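PDB 4OX6: carbon dioxide concentrating mechanism protein CcmK, which probably builds the shell of the carboxysome, the bacterial microcompartment that concentrates carbon dioxide, as a hexamer-forming subunit of the BMC family. Local coordinates for residues I46-R51 with A58-G63; S16-G21 with R62-E67. All coordinates share one frame; numbering follows the deposited sequence.

Both contacts lie in the four-stranded antiparallel sheet of the BMC domain, whose strand order 45-53, 56-63, 19-26, 86-93 and βαββαβ chain path match a ferredoxin-like topology. Along the chain come 16-21, 46-51, 58-63 and 62-67. Contact 1 pairs the hairpin strands 45-53 and 56-63; contact 2 pairs the end of 56-63 with the start of 19-26, just before helix 65-81. Their centres are about 12 Å apart, and they share Arg62 and Gly63. Between them, Ile61 N lies 2.8 Å from Gly21 O, a probable hydrogen bond. Strand 56-63 is thus paired along both sides, with its hairpin partner 45-53 and with strand 19-26, within each of the six subunits.

Contact 1: I46-R51 with A58-G63; sequences IVSYMR and AVNIRG
Ser48 OG lies nearly in the plane of the Asn60 amide (13° out of it) and accepts from Asn60 ND2 at 2.9 Å. Asn60 CG stands anti to its carbonyl carbon (chi1 -60°), which swings the amide alongside the hydroxyl. At the other end of the amide, OD1 is bonded to Ser22 OG, and Ser48 OG is bonded to Pro105 O, so a chain of polar side chains runs across three neighbouring strands, 45-53, 56-63 and 19-26, and on to the segment after helix 98-103. An alanine in place of Asn60 would probably leave the hydroxyls of Ser48 and Ser22 each without this amide partner. The Tyr49 ring leads away from strand 56-63 and stacks with Phe104 of a neighbouring subunit, while Tyr49 CA makes a CH...O contact of 3.1 Å to Ala58 O.

Backbone bonds fix the pairing: Met50 N reaches Ala58 O at 2.8 Å, and Ala58 N reaches Met50 O at 2.9 Å. Between Ile46-Ile61 and Ser48-Asn60 the register slips by one residue, a beta bulge at which Val47 N still bonds Asn60 O at 3.0 Å. The psi of -31° at Val47 departs from an extended strand, and its CG1 packs 3.7 Å from Arg62 CG. On the face carrying Ile46, Val59 and Ile61, Ile46 CG2 meets Val59 CG2 at 3.6 Å. Helix 28-39 packs on this face through Ile31, Ala35 and Met38, helix 65-81 adds Val68 and Ala71 against Ile61, and strand 19-26 continues the sheet beyond 56-63.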
loop_
_atom_site.group_PDB
_atom_site.type_symbol
_atom_site.label_atom_id
_atom_site.label_comp_id
_atom_site.label_asym_id
_atom_site.label_seq_id
_atom_site.Cartn_x
_atom_site.Cartn_y
_atom_site.Cartn_z
ATOM N N ILE A 46 11.341 -12.717 -19.381
ATOM C CA ILE A 46 10.802 -11.945 -18.275
ATOM C C ILE A 46 9.569 -12.723 -17.813
ATOM O O ILE A 46 8.694 -13.049 -18.598
ATOM C CB ILE A 46 10.352 -10.565 -18.769
ATOM C CG1 ILE A 46 11.474 -9.772 -19.425
ATOM C CG2 ILE A 46 9.868 -9.756 -17.562
ATOM C CD1 ILE A 46 10.947 -8.572 -20.330
ATOM N N VAL A 47 9.556 -13.088 -16.538
ATOM C CA VAL A 47 8.479 -13.910 -15.971
ATOM C C VAL A 47 7.461 -13.170 -15.144
ATOM O O VAL A 47 6.340 -13.618 -15.069
ATOM C CB VAL A 47 9.029 -15.137 -15.199
ATOM C CG1 VAL A 47 9.820 -16.054 -16.209
ATOM C CG2 VAL A 47 9.921 -14.752 -14.021
ATOM N N SER A 48 7.851 -12.105 -14.474
ATOM C CA SER A 48 6.979 -11.435 -13.540
ATOM C C SER A 48 7.551 -10.092 -13.126
ATOM O O SER A 48 8.728 -9.795 -13.364
ATOM C CB SER A 48 6.746 -12.282 -12.264
ATOM O OG SER A 48 7.983 -12.444 -11.588
ATOM N N TYR A 49 6.718 -9.287 -12.470
ATOM C CA TYR A 49 7.161 -8.086 -11.782
ATOM C C TYR A 49 6.472 -8.012 -10.443
ATOM O O TYR A 49 5.430 -8.575 -10.259
ATOM C CB TYR A 49 7.014 -6.784 -12.594
ATOM C CG TYR A 49 5.634 -6.226 -12.633
ATOM C CD1 TYR A 49 4.642 -6.795 -13.414
ATOM C CD2 TYR A 49 5.292 -5.146 -11.844
ATOM C CE1 TYR A 49 3.343 -6.285 -13.427
ATOM C CE2 TYR A 49 4.008 -4.617 -11.871
ATOM C CZ TYR A 49 3.032 -5.217 -12.613
ATOM O OH TYR A 49 1.759 -4.678 -12.598
ATOM N N MET A 50 7.122 -7.316 -9.532
ATOM C CA MET A 50 6.659 -7.087 -8.172
ATOM C C MET A 50 6.467 -5.583 -7.902
ATOM O O MET A 50 7.397 -4.753 -8.101
ATOM C CB MET A 50 7.724 -7.657 -7.225
ATOM C CG MET A 50 7.480 -7.377 -5.714
ATOM S SD MET A 50 5.865 -7.955 -5.113
ATOM C CE MET A 50 6.201 -9.722 -5.201
ATOM N N ARG A 51 5.260 -5.214 -7.485
ATOM C CA ARG A 51 4.966 -3.861 -7.057
ATOM C C ARG A 51 5.336 -3.846 -5.594
ATOM O O ARG A 51 4.606 -4.433 -4.765
ATOM C CB ARG A 51 3.486 -3.540 -7.269
ATOM C CG ARG A 51 3.130 -2.136 -6.859
ATOM C CD ARG A 51 1.701 -1.792 -7.257
ATOM N NE ARG A 51 1.265 -0.661 -6.468
ATOM C CZ ARG A 51 0.956 -0.712 -5.175
ATOM N NH1 ARG A 51 1.047 -1.856 -4.506
ATOM N NH2 ARG A 51 0.541 0.388 -4.550
ATOM N N ALA A 58 10.158 -4.433 -8.929
ATOM C CA ALA A 58 11.199 -5.375 -9.318
ATOM C C ALA A 58 10.746 -6.160 -10.520
ATOM O O ALA A 58 9.574 -6.528 -10.646
ATOM C CB ALA A 58 11.531 -6.312 -8.168
ATOM N N VAL A 59 11.674 -6.448 -11.430
ATOM C CA VAL A 59 11.411 -7.334 -12.579
ATOM C C VAL A 59 12.242 -8.600 -12.388
ATOM O O VAL A 59 13.399 -8.532 -11.973
ATOM C CB VAL A 59 11.737 -6.660 -13.932
ATOM C CG1 VAL A 59 13.176 -6.201 -14.088
ATOM C CG2 VAL A 59 11.328 -7.569 -15.106
ATOM N N ASN A 60 11.656 -9.731 -12.717
ATOM C CA ASN A 60 12.260 -11.057 -12.534
ATOM C C ASN A 60 12.415 -11.725 -13.875
ATOM O O ASN A 60 11.464 -11.790 -14.695
ATOM C CB ASN A 60 11.341 -11.874 -11.646
ATOM C CG ASN A 60 11.149 -11.208 -10.298
ATOM O OD1 ASN A 60 12.129 -10.908 -9.616
ATOM N ND2 ASN A 60 9.902 -10.956 -9.929
ATOM N N ILE A 61 13.639 -12.152 -14.174
ATOM C CA ILE A 61 13.978 -12.836 -15.411
ATOM C C ILE A 61 14.554 -14.219 -15.110
ATOM O O ILE A 61 15.180 -14.466 -14.048
ATOM C CB ILE A 61 14.930 -12.002 -16.266
ATOM C CG1 ILE A 61 16.318 -11.836 -15.635
ATOM C CG2 ILE A 61 14.318 -10.658 -16.627
ATOM C CD1 ILE A 61 17.356 -11.284 -16.619
ATOM N N ARG A 62 14.429 -15.105 -16.085
ATOM C CA ARG A 62 14.971 -16.455 -15.977
ATOM C C ARG A 62 15.766 -16.808 -17.219
ATOM O O ARG A 62 15.389 -16.437 -18.324
ATOM C CB ARG A 62 13.884 -17.508 -15.813
ATOM C CG ARG A 62 12.923 -17.304 -14.663
ATOM C CD ARG A 62 13.568 -17.354 -13.253
ATOM N NE ARG A 62 14.151 -18.631 -12.891
ATOM C CZ ARG A 62 13.478 -19.670 -12.431
ATOM N NH1 ARG A 62 12.213 -19.595 -12.144
ATOM N NH2 ARG A 62 14.127 -20.789 -12.138
ATOM N N GLY A 63 16.844 -17.559 -17.043
ATOM C CA GLY A 63 17.617 -18.063 -18.165
ATOM C C GLY A 63 18.859 -18.747 -17.646
ATOM O O GLY A 63 19.029 -18.848 -16.408
#

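Contact 2: S16-G21 with R62-E67; sequences SQQAIG and RGDVSE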
loop_
_atom_site.group_PDB
_atom_site.type_symbol
_atom_site.label_atom_id
_atom_site.label_comp_id
_atom_site.label_asym_id
_atom_site.label_seq_id
_atom_site.Cartn_x
_atom_site.Cartn_y
_atom_site.Cartn_z
ATOM N N SER A 16 16.464 -25.507 -9.600
ATOM C CA SER A 16 16.119 -25.316 -11.008
ATOM C C SER A 16 17.338 -25.276 -11.880
ATOM O O SER A 16 18.428 -24.898 -11.417
ATOM C CB SER A 16 15.324 -24.026 -11.217
ATOM O OG SER A 16 15.220 -23.738 -12.618
ATOM N N GLN A 17 17.138 -25.648 -13.147
ATOM C CA GLN A 17 18.137 -25.516 -14.183
ATOM C C GLN A 17 18.385 -24.046 -14.525
ATOM O O GLN A 17 19.515 -23.698 -14.942
ATOM C CB GLN A 17 17.652 -26.249 -15.448
ATOM C CG GLN A 17 17.560 -27.750 -15.329
ATOM C CD GLN A 17 18.863 -28.406 -15.733
ATOM O OE1 GLN A 17 18.945 -29.086 -16.757
ATOM N NE2 GLN A 17 19.897 -28.194 -14.934
ATOM N N GLN A 18 17.339 -23.200 -14.366
ATOM C CA GLN A 18 17.431 -21.770 -14.740
ATOM C C GLN A 18 17.647 -20.789 -13.609
ATOM O O GLN A 18 16.921 -20.718 -12.584
ATOM C CB GLN A 18 16.262 -21.350 -15.629
ATOM C CG GLN A 18 16.234 -22.156 -16.911
ATOM C CD GLN A 18 16.004 -21.273 -18.117
ATOM O OE1 GLN A 18 15.147 -20.391 -18.083
ATOM N NE2 GLN A 18 16.827 -21.446 -19.165
ATOM N N ALA A 19 18.657 -19.968 -13.825
ATOM C CA ALA A 19 18.924 -18.840 -12.941
ATOM C C ALA A 19 17.775 -17.886 -12.851
ATOM O O ALA A 19 16.941 -17.807 -13.770
ATOM C CB ALA A 19 20.138 -18.065 -13.428
ATOM N N ILE A 20 17.760 -17.146 -11.738
ATOM C CA ILE A 20 16.889 -15.972 -11.597
ATOM C C ILE A 20 17.715 -14.739 -11.483
ATOM O O ILE A 20 18.690 -14.658 -10.716
ATOM C CB ILE A 20 15.882 -16.126 -10.418
ATOM C CG1 ILE A 20 15.147 -14.780 -10.045
ATOM C CG2 ILE A 20 16.534 -16.581 -9.249
ATOM C CD1 ILE A 20 13.982 -14.502 -10.952
ATOM N N GLY A 21 17.313 -13.702 -12.220
ATOM C CA GLY A 21 17.826 -12.363 -11.984
ATOM C C GLY A 21 16.643 -11.488 -11.586
ATOM O O GLY A 21 15.560 -11.591 -12.177
ATOM N N ARG A 62 14.429 -15.105 -16.085
ATOM C CA ARG A 62 14.971 -16.455 -15.977
ATOM C C ARG A 62 15.766 -16.808 -17.219
ATOM O O ARG A 62 15.389 -16.437 -18.324
ATOM C CB ARG A 62 13.884 -17.508 -15.813
ATOM C CG ARG A 62 12.923 -17.304 -14.663
ATOM C CD ARG A 62 13.568 -17.354 -13.253
ATOM N NE ARG A 62 14.151 -18.631 -12.891
ATOM C CZ ARG A 62 13.478 -19.670 -12.431
ATOM N NH1 ARG A 62 12.213 -19.595 -12.144
ATOM N NH2 ARG A 62 14.127 -20.789 -12.138
ATOM N N GLY A 63 16.844 -17.559 -17.043
ATOM C CA GLY A 63 17.617 -18.063 -18.165
ATOM C C GLY A 63 18.859 -18.747 -17.646
ATOM O O GLY A 63 19.029 -18.848 -16.408
ATOM N N ASP A 64 19.695 -19.249 -18.535
ATOM C CA ASP A 64 20.982 -19.752 -18.096
ATOM C C ASP A 64 21.753 -18.633 -17.422
ATOM O O ASP A 64 21.631 -17.459 -17.804
ATOM C CB ASP A 64 21.798 -20.282 -19.254
ATOM C CG ASP A 64 21.239 -21.543 -19.817
ATOM O OD1 ASP A 64 20.325 -22.145 -19.209
ATOM O OD2 ASP A 64 21.777 -21.909 -20.904
ATOM N N VAL A 65 22.598 -18.938 -16.417
ATOM C CA VAL A 65 23.202 -17.863 -15.653
ATOM C C VAL A 65 24.028 -16.900 -16.536
ATOM O O VAL A 65 24.034 -15.680 -16.272
ATOM C CB VAL A 65 24.007 -18.347 -14.424
ATOM C CG1 VAL A 65 25.243 -18.993 -14.793
ATOM C CG2 VAL A 65 24.246 -17.174 -13.452
ATOM N N SER A 66 24.750 -17.413 -17.543
ATOM C CA SER A 66 25.605 -16.514 -18.348
ATOM C C SER A 66 24.732 -15.488 -19.104
ATOM O O SER A 66 25.123 -14.350 -19.279
ATOM C CB SER A 66 26.470 -17.241 -19.344
ATOM O OG SER A 66 25.680 -18.206 -19.940
ATOM N N GLU A 67 23.572 -15.934 -19.548
ATOM C CA GLU A 67 22.610 -15.081 -20.262
ATOM C C GLU A 67 21.964 -14.082 -19.302
ATOM O O GLU A 67 21.793 -12.896 -19.635
ATOM C CB GLU A 67 21.578 -15.891 -21.007
ATOM C CG GLU A 67 22.140 -16.826 -22.049
ATOM C CD GLU A 67 22.747 -16.109 -23.218
ATOM O OE1 GLU A 67 22.043 -15.248 -23.852
ATOM O OE2 GLU A 67 23.963 -16.333 -23.487
HETATM O O HOH W 1 21.667 -21.555 -14.576
HETATM O O HOH W 2 14.170 -18.551 -20.333
#
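Here an antiparallel pairing, where one inner strand of the sheet ends and the other begins, runs into a helix start: strand 19-26 begins beside the last residues of strand 56-63, and helix 65-81 follows at once. An ST turn precedes the pairing, with Gln18 N donating to Ser16 OG at 2.8 Å. The backbone ladder is modest, since Gly63 N reaches Ala19 O at 3.3 Å while the return bond from Ala19 N to Gly63 O is weak, its angle at hydrogen only 119°.

The Arg62 side chain adds to it. Bent at both chi2 and chi3 (each close to -60°), it turns its guanidinium back along the incoming segment and presents an edge to two successive carbonyls. Arg62 NH2 donates almost straight, at 2.8 Å, to Gln18 O, and Arg62 NE donates to Ala19 O at 3.0 Å; both acceptors lie in or very near the guanidinium plane. Ala19 O is therefore gripped by two donors, Arg62 NE above its carbonyl plane and Gly63 N from the opposite face. NH1 turns to Glu101 in a salt bridge and to Ile106 O, so the group ties the N-terminal segment to helix 98-103 and the chain beyond it.

Apolar contacts fill in around these bonds. Ile20 CD1 rests 3.7 Å from Arg62 CD, across the aliphatic part of the arginine, and Ala19 CB sits 4.0 Å from Val65 CB at the first turn of the helix. Gln18 folds its amide over the glycine, CD being 3.6 Å from Gly63 CA, and a water donates to both Gln18 OE1 and Arg62 O, bridging side chain to backbone.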